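Long-range contacts in DNA polymerase III subunit beta (PDB 5WCE), which probably encircles DNA as a ring-shaped head-to-tail homodimer that tethers DNA polymerases and other proteins to it, making synthesis processive: residues R151-T156 with G186-L191; E142-I147 with E215-M220. One frame throughout, in Å; residues are numbered along the deposited sequence.

Interaction 1 (R151-T156 with G186-L191)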
loop_
_atom_site.group_PDB
_atom_site.type_symbol
_atom_site.label_atom_id
_atom_site.label_comp_id
_atom_site.label_asym_id
_atom_site.label_seq_id
_atom_site.Cartn_x
_atom_site.Cartn_y
_atom_site.Cartn_z
ATOM N N ARG A 151 8.168 15.983 12.597
ATOM C CA ARG A 151 8.420 15.982 11.141
ATOM C C ARG A 151 7.127 16.030 10.314
ATOM O O ARG A 151 7.122 16.526 9.207
ATOM C CB ARG A 151 9.278 14.789 10.739
ATOM C CG ARG A 151 8.564 13.505 10.663
ATOM C CD ARG A 151 9.430 12.309 10.346
ATOM N NE ARG A 151 9.605 12.107 8.944
ATOM C CZ ARG A 151 9.805 10.913 8.358
ATOM N NH1 ARG A 151 9.863 9.771 9.060
ATOM N NH2 ARG A 151 9.933 10.881 7.053
ATOM N N PHE A 152 6.020 15.600 10.918
ATOM C CA PHE A 152 4.704 15.672 10.282
ATOM C C PHE A 152 4.345 17.095 9.899
ATOM O O PHE A 152 3.601 17.301 8.956
ATOM C CB PHE A 152 3.623 15.059 11.201
ATOM C CG PHE A 152 3.230 15.963 12.357
ATOM C CD1 PHE A 152 3.926 15.933 13.561
ATOM C CD2 PHE A 152 2.210 16.902 12.208
ATOM C CE1 PHE A 152 3.607 16.799 14.612
ATOM C CE2 PHE A 152 1.880 17.763 13.255
ATOM C CZ PHE A 152 2.551 17.693 14.451
ATOM N N ALA A 153 4.892 18.106 10.592
ATOM C CA ALA A 153 4.559 19.475 10.299
ATOM C C ALA A 153 5.438 20.149 9.241
ATOM O O ALA A 153 5.215 21.325 8.913
ATOM C CB ALA A 153 4.614 20.289 11.564
ATOM N N ILE A 154 6.431 19.430 8.710
ATOM C CA ILE A 154 7.294 20.008 7.676
ATOM C C ILE A 154 6.489 20.015 6.396
ATOM O O ILE A 154 5.809 19.039 6.107
ATOM C CB ILE A 154 8.580 19.158 7.428
ATOM C CG1 ILE A 154 9.459 19.115 8.701
ATOM C CG2 ILE A 154 9.354 19.669 6.211
ATOM C CD1 ILE A 154 10.581 18.095 8.609
ATOM N N SER A 155 6.621 21.076 5.614
ATOM C CA SER A 155 5.893 21.126 4.343
ATOM C C SER A 155 6.398 20.037 3.398
ATOM O O SER A 155 7.607 19.739 3.374
ATOM C CB SER A 155 5.998 22.472 3.657
ATOM O OG SER A 155 5.556 22.321 2.318
ATOM N N THR A 156 5.467 19.450 2.647
ATOM C CA THR A 156 5.802 18.422 1.663
ATOM C C THR A 156 6.043 19.003 0.240
ATOM O O THR A 156 6.235 18.257 -0.694
ATOM C CB THR A 156 4.675 17.385 1.580
ATOM O OG1 THR A 156 3.479 18.074 1.283
ATOM C CG2 THR A 156 4.479 16.652 2.890
ATOM N N GLY A 186 3.534 26.632 7.455
ATOM C CA GLY A 186 2.701 27.790 7.317
ATOM C C GLY A 186 1.282 27.637 7.848
ATOM O O GLY A 186 0.586 28.633 7.975
ATOM N N HIS A 187 0.847 26.413 8.163
ATOM C CA HIS A 187 -0.520 26.180 8.662
ATOM C C HIS A 187 -0.562 25.744 10.119
ATOM O O HIS A 187 -1.585 25.876 10.813
ATOM C CB HIS A 187 -1.221 25.133 7.792
ATOM C CG HIS A 187 -1.239 25.463 6.331
ATOM N ND1 HIS A 187 -2.137 26.349 5.782
ATOM C CD2 HIS A 187 -0.463 25.035 5.309
ATOM C CE1 HIS A 187 -1.928 26.429 4.484
ATOM N NE2 HIS A 187 -0.905 25.655 4.172
ATOM N N ARG A 188 0.539 25.171 10.597
ATOM C CA ARG A 188 0.663 24.674 11.946
ATOM C C ARG A 188 2.163 24.504 12.245
ATOM O O ARG A 188 2.983 24.604 11.321
ATOM C CB ARG A 188 -0.073 23.361 12.116
ATOM C CG ARG A 188 -0.169 22.436 10.873
ATOM C CD ARG A 188 1.067 21.606 10.726
ATOM N NE ARG A 188 1.021 20.697 9.574
ATOM C CZ ARG A 188 0.512 19.480 9.580
ATOM N NH1 ARG A 188 -0.105 19.000 10.661
ATOM N NH2 ARG A 188 0.566 18.765 8.455
ATOM N N LEU A 189 2.472 24.301 13.504
ATOM C CA LEU A 189 3.838 24.234 13.957
ATOM C C LEU A 189 4.012 23.121 14.977
ATOM O O LEU A 189 3.107 22.804 15.833
ATOM C CB LEU A 189 4.271 25.589 14.500
ATOM C CG LEU A 189 5.713 25.726 15.042
ATOM C CD1 LEU A 189 6.287 27.111 14.787
ATOM C CD2 LEU A 189 5.776 25.386 16.553
ATOM N N ALA A 190 5.207 22.556 14.963
ATOM C CA ALA A 190 5.608 21.549 15.945
ATOM C C ALA A 190 6.978 21.860 16.473
ATOM O O ALA A 190 7.871 22.263 15.704
ATOM C CB ALA A 190 5.591 20.175 15.345
ATOM N N LEU A 191 7.141 21.716 17.789
ATOM C CA LEU A 191 8.377 22.015 18.463
ATOM C C LEU A 191 8.676 20.860 19.425
ATOM O O LEU A 191 7.771 20.399 20.168
ATOM C CB LEU A 191 8.263 23.356 19.190
ATOM C CG LEU A 191 9.448 23.844 20.044
ATOM C CD1 LEU A 191 9.401 25.343 20.260
ATOM C CD2 LEU A 191 9.610 23.149 21.385
HETATM O O HOH W 1 2.930 19.161 6.384
#
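Phe152 and Ala153, in the loop that leads from helix 140-148 to strand 165-173, pack on Arg188 and Ala190 at the start of strand 188-195, within the central domain of this three-domain subunit. Two methyls meet, Ala153 CB touching Ala190 CB at 3.9 Å, which suits alanine at both positions where the loop passes close to the strand. Phe152 reaches the same methyl of the strand, its CE1 lying 4.0 Å from Ala190 CB. Another part of the ring meets Arg188, whose NH1 lies at the ring edge, in its plane, 3.5 Å from Phe152 CD2. The charge therefore does not sit over the pi face; ring and guanidinium planes are 78° apart. The arginine chain bends at chi2 (83°) and then runs past the loop backbone, with Ala153 CA 3.8 Å above one face of the guanidinium. A water links Arg188 NH2 to the loop, accepting from it at 3.2 Å and lying 2.9 Å from Ile154 O, one of several acceptors within its reach. Arginine suits this buried place because its charge is met by two acids: NE pairs with Asp185 in the turn preceding the strand, and NH1 with Asp339. Ala153 rests on Ala183 of strand 176-184, and Phe152 on Asp339 and Gln343, where the sheet shared by the central and C-terminal domains meets helix 334-343.

Interaction 2 (E142-I147 with E215-M220)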
loop_
_atom_site.group_PDB
_atom_site.type_symbol
_atom_site.label_atom_id
_atom_site.label_comp_id
_atom_site.label_asym_id
_atom_site.label_seq_id
_atom_site.Cartn_x
_atom_site.Cartn_y
_atom_site.Cartn_z
ATOM N N GLU A 142 16.727 9.903 21.821
ATOM C CA GLU A 142 16.501 11.338 21.890
ATOM C C GLU A 142 16.349 11.975 20.502
ATOM O O GLU A 142 15.392 12.761 20.286
ATOM C CB GLU A 142 17.568 12.028 22.704
ATOM C CG GLU A 142 17.555 11.696 24.200
ATOM C CD GLU A 142 16.253 12.145 24.850
ATOM O OE1 GLU A 142 16.092 13.339 25.043
ATOM O OE2 GLU A 142 15.407 11.296 25.143
ATOM N N LEU A 143 17.254 11.630 19.564
ATOM C CA LEU A 143 17.169 12.196 18.228
ATOM C C LEU A 143 15.911 11.727 17.515
ATOM O O LEU A 143 15.228 12.508 16.807
ATOM C CB LEU A 143 18.455 11.886 17.444
ATOM C CG LEU A 143 18.716 12.635 16.160
ATOM C CD1 LEU A 143 18.625 14.128 16.434
ATOM C CD2 LEU A 143 20.131 12.238 15.654
ATOM N N ILE A 144 15.583 10.450 17.730
ATOM C CA ILE A 144 14.384 9.860 17.152
ATOM C C ILE A 144 13.150 10.646 17.669
ATOM O O ILE A 144 12.299 10.969 16.884
ATOM C CB ILE A 144 14.257 8.336 17.423
ATOM C CG1 ILE A 144 15.180 7.556 16.475
ATOM C CG2 ILE A 144 12.794 7.850 17.227
ATOM C CD1 ILE A 144 15.280 6.054 16.805
ATOM N N ARG A 145 13.122 10.947 18.948
ATOM C CA ARG A 145 12.002 11.702 19.544
ATOM C C ARG A 145 11.929 13.106 18.903
ATOM O O ARG A 145 10.857 13.531 18.494
ATOM C CB ARG A 145 12.120 11.777 21.049
ATOM C CG ARG A 145 11.096 12.675 21.731
ATOM C CD ARG A 145 11.283 12.740 23.230
ATOM N NE ARG A 145 10.579 13.907 23.805
ATOM C CZ ARG A 145 11.061 15.150 23.807
ATOM N NH1 ARG A 145 12.236 15.460 23.216
ATOM N NH2 ARG A 145 10.344 16.141 24.339
ATOM N N LEU A 146 13.060 13.798 18.778
ATOM C CA LEU A 146 13.049 15.114 18.139
ATOM C C LEU A 146 12.403 15.108 16.793
ATOM O O LEU A 146 11.605 16.020 16.465
ATOM C CB LEU A 146 14.452 15.754 18.073
ATOM C CG LEU A 146 15.171 16.160 19.357
ATOM C CD1 LEU A 146 16.480 16.867 19.023
ATOM C CD2 LEU A 146 14.331 17.032 20.296
ATOM N N ILE A 147 12.734 14.088 15.989
ATOM C CA ILE A 147 12.202 13.968 14.671
ATOM C C ILE A 147 10.724 13.525 14.672
ATOM O O ILE A 147 9.861 14.166 14.031
ATOM C CB ILE A 147 13.076 13.023 13.779
ATOM C CG1 ILE A 147 14.428 13.677 13.527
ATOM C CG2 ILE A 147 12.389 12.719 12.471
ATOM C CD1 ILE A 147 15.492 12.704 12.996
ATOM N N GLU A 215 15.637 10.274 5.506
ATOM C CA GLU A 215 16.694 9.308 5.303
ATOM C C GLU A 215 17.488 9.113 6.576
ATOM O O GLU A 215 17.815 7.969 6.922
ATOM C CB GLU A 215 17.591 9.721 4.121
ATOM C CG GLU A 215 16.876 9.675 2.776
ATOM C CD GLU A 215 16.296 8.298 2.509
ATOM O OE1 GLU A 215 17.078 7.359 2.642
ATOM O OE2 GLU A 215 15.065 8.156 2.267
ATOM N N ALA A 216 17.790 10.204 7.302
ATOM C CA ALA A 216 18.421 10.064 8.621
ATOM C C ALA A 216 17.603 9.241 9.609
ATOM O O ALA A 216 18.136 8.382 10.341
ATOM C CB ALA A 216 18.773 11.452 9.243
ATOM N N ARG A 217 16.303 9.506 9.628
ATOM C CA ARG A 217 15.414 8.803 10.519
ATOM C C ARG A 217 15.387 7.302 10.173
ATOM O O ARG A 217 15.388 6.478 11.073
ATOM C CB ARG A 217 13.991 9.413 10.411
ATOM C CG ARG A 217 12.938 8.728 11.300
ATOM C CD ARG A 217 13.313 8.768 12.773
ATOM N NE ARG A 217 12.312 8.052 13.524
ATOM C CZ ARG A 217 12.303 6.748 13.778
ATOM N NH1 ARG A 217 13.263 5.973 13.324
ATOM N NH2 ARG A 217 11.325 6.214 14.515
ATOM N N ARG A 218 15.389 6.964 8.886
ATOM C CA ARG A 218 15.474 5.543 8.449
ATOM C C ARG A 218 16.739 4.857 8.967
ATOM O O ARG A 218 16.693 3.807 9.587
ATOM C CB ARG A 218 15.379 5.476 6.919
ATOM C CG ARG A 218 15.141 4.084 6.385
ATOM C CD ARG A 218 15.236 3.952 4.859
ATOM N NE ARG A 218 14.646 5.086 4.136
ATOM C CZ ARG A 218 13.346 5.287 3.845
ATOM N NH1 ARG A 218 12.372 4.423 4.184
ATOM N NH2 ARG A 218 13.016 6.386 3.182
ATOM N N LEU A 219 17.880 5.518 8.768
ATOM C CA LEU A 219 19.148 4.997 9.274
ATOM C C LEU A 219 19.221 4.883 10.784
ATOM O O LEU A 219 19.890 3.971 11.342
ATOM C CB LEU A 219 20.317 5.843 8.735
ATOM C CG LEU A 219 20.529 5.707 7.216
ATOM C CD1 LEU A 219 21.466 6.764 6.628
ATOM C CD2 LEU A 219 21.065 4.330 6.807
ATOM N N MET A 220 18.562 5.814 11.485
ATOM C CA MET A 220 18.426 5.698 12.930
ATOM C C MET A 220 17.763 4.419 13.392
ATOM O O MET A 220 18.046 4.009 14.497
ATOM C CB MET A 220 17.630 6.868 13.499
ATOM C CG MET A 220 18.489 8.076 13.637
ATOM S SD MET A 220 17.530 9.512 14.109
ATOM C CE MET A 220 18.303 10.711 13.028
#
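Met220 of helix 210-220 packs among Leu143, Ile144 and Ile147 of helix 140-148, joining the two helices of the central domain; in this family such helix pairs line the inside of the DNA-encircling ring. The helices run roughly antiparallel, their segment axes 10.5 Å apart at closest approach with 143° between directions. The apolar part centres on Met220, whose long, unbranched side chain can fit among branched neighbours. Met220 SD lies 3.9 Å from Ile144 CG1, the two side chains sliding past each other in opposite directions. Leu143 crosses the methionine at about a right angle and brings CD2 to 3.5 Å from Met220 CE.

The second kind of contact sets an arginine on an aliphatic branch. Arg217 has CG anti to its backbone N (chi1 179°), and the chain then bends at chi2. Its CD passes Ile147 CG2 at 4.1 Å, and Ile144 CG2 stands 3.3 Å above one face of the guanidinium, toward the rim. A long arginine suits this partly exposed place, since its methylenes lie on Ile147 and its guanidinium on Ile144, while NE forms a salt bridge with Asp148, just past the first segment. An alanine here would probably leave Asp148 without this charged mate and open a gap beside Ile144 CG2 and Ile147 CG2.

The packing is tightest where Ile147 and Met220 reach toward each other tip to tip: Ile147 CD1 and Met220 CE are 3.4 Å apart, closer than usual van der Waals contact.

From the N terminus, the chain first supplies helix segment 142-147, then the loop 151-156. It next makes strands 165-173 and 176-184 and turns at 186-187 into strand 188-195, whose start closes interaction 1. Only later, after strand 206-209, does helix segment 215-220 return to the first helix and close interaction 2. Interaction 1 is therefore nested inside the larger loop of interaction 2, and the two do not cross. Their centres lie 16 Å apart, yet they touch directly, Arg151 NH1 being 3.9 Å from Arg217 CG. Interaction 2 brings together helices from early and late in the domain; interaction 1 fixes the connection between helix and sheet beside the C-terminal domain.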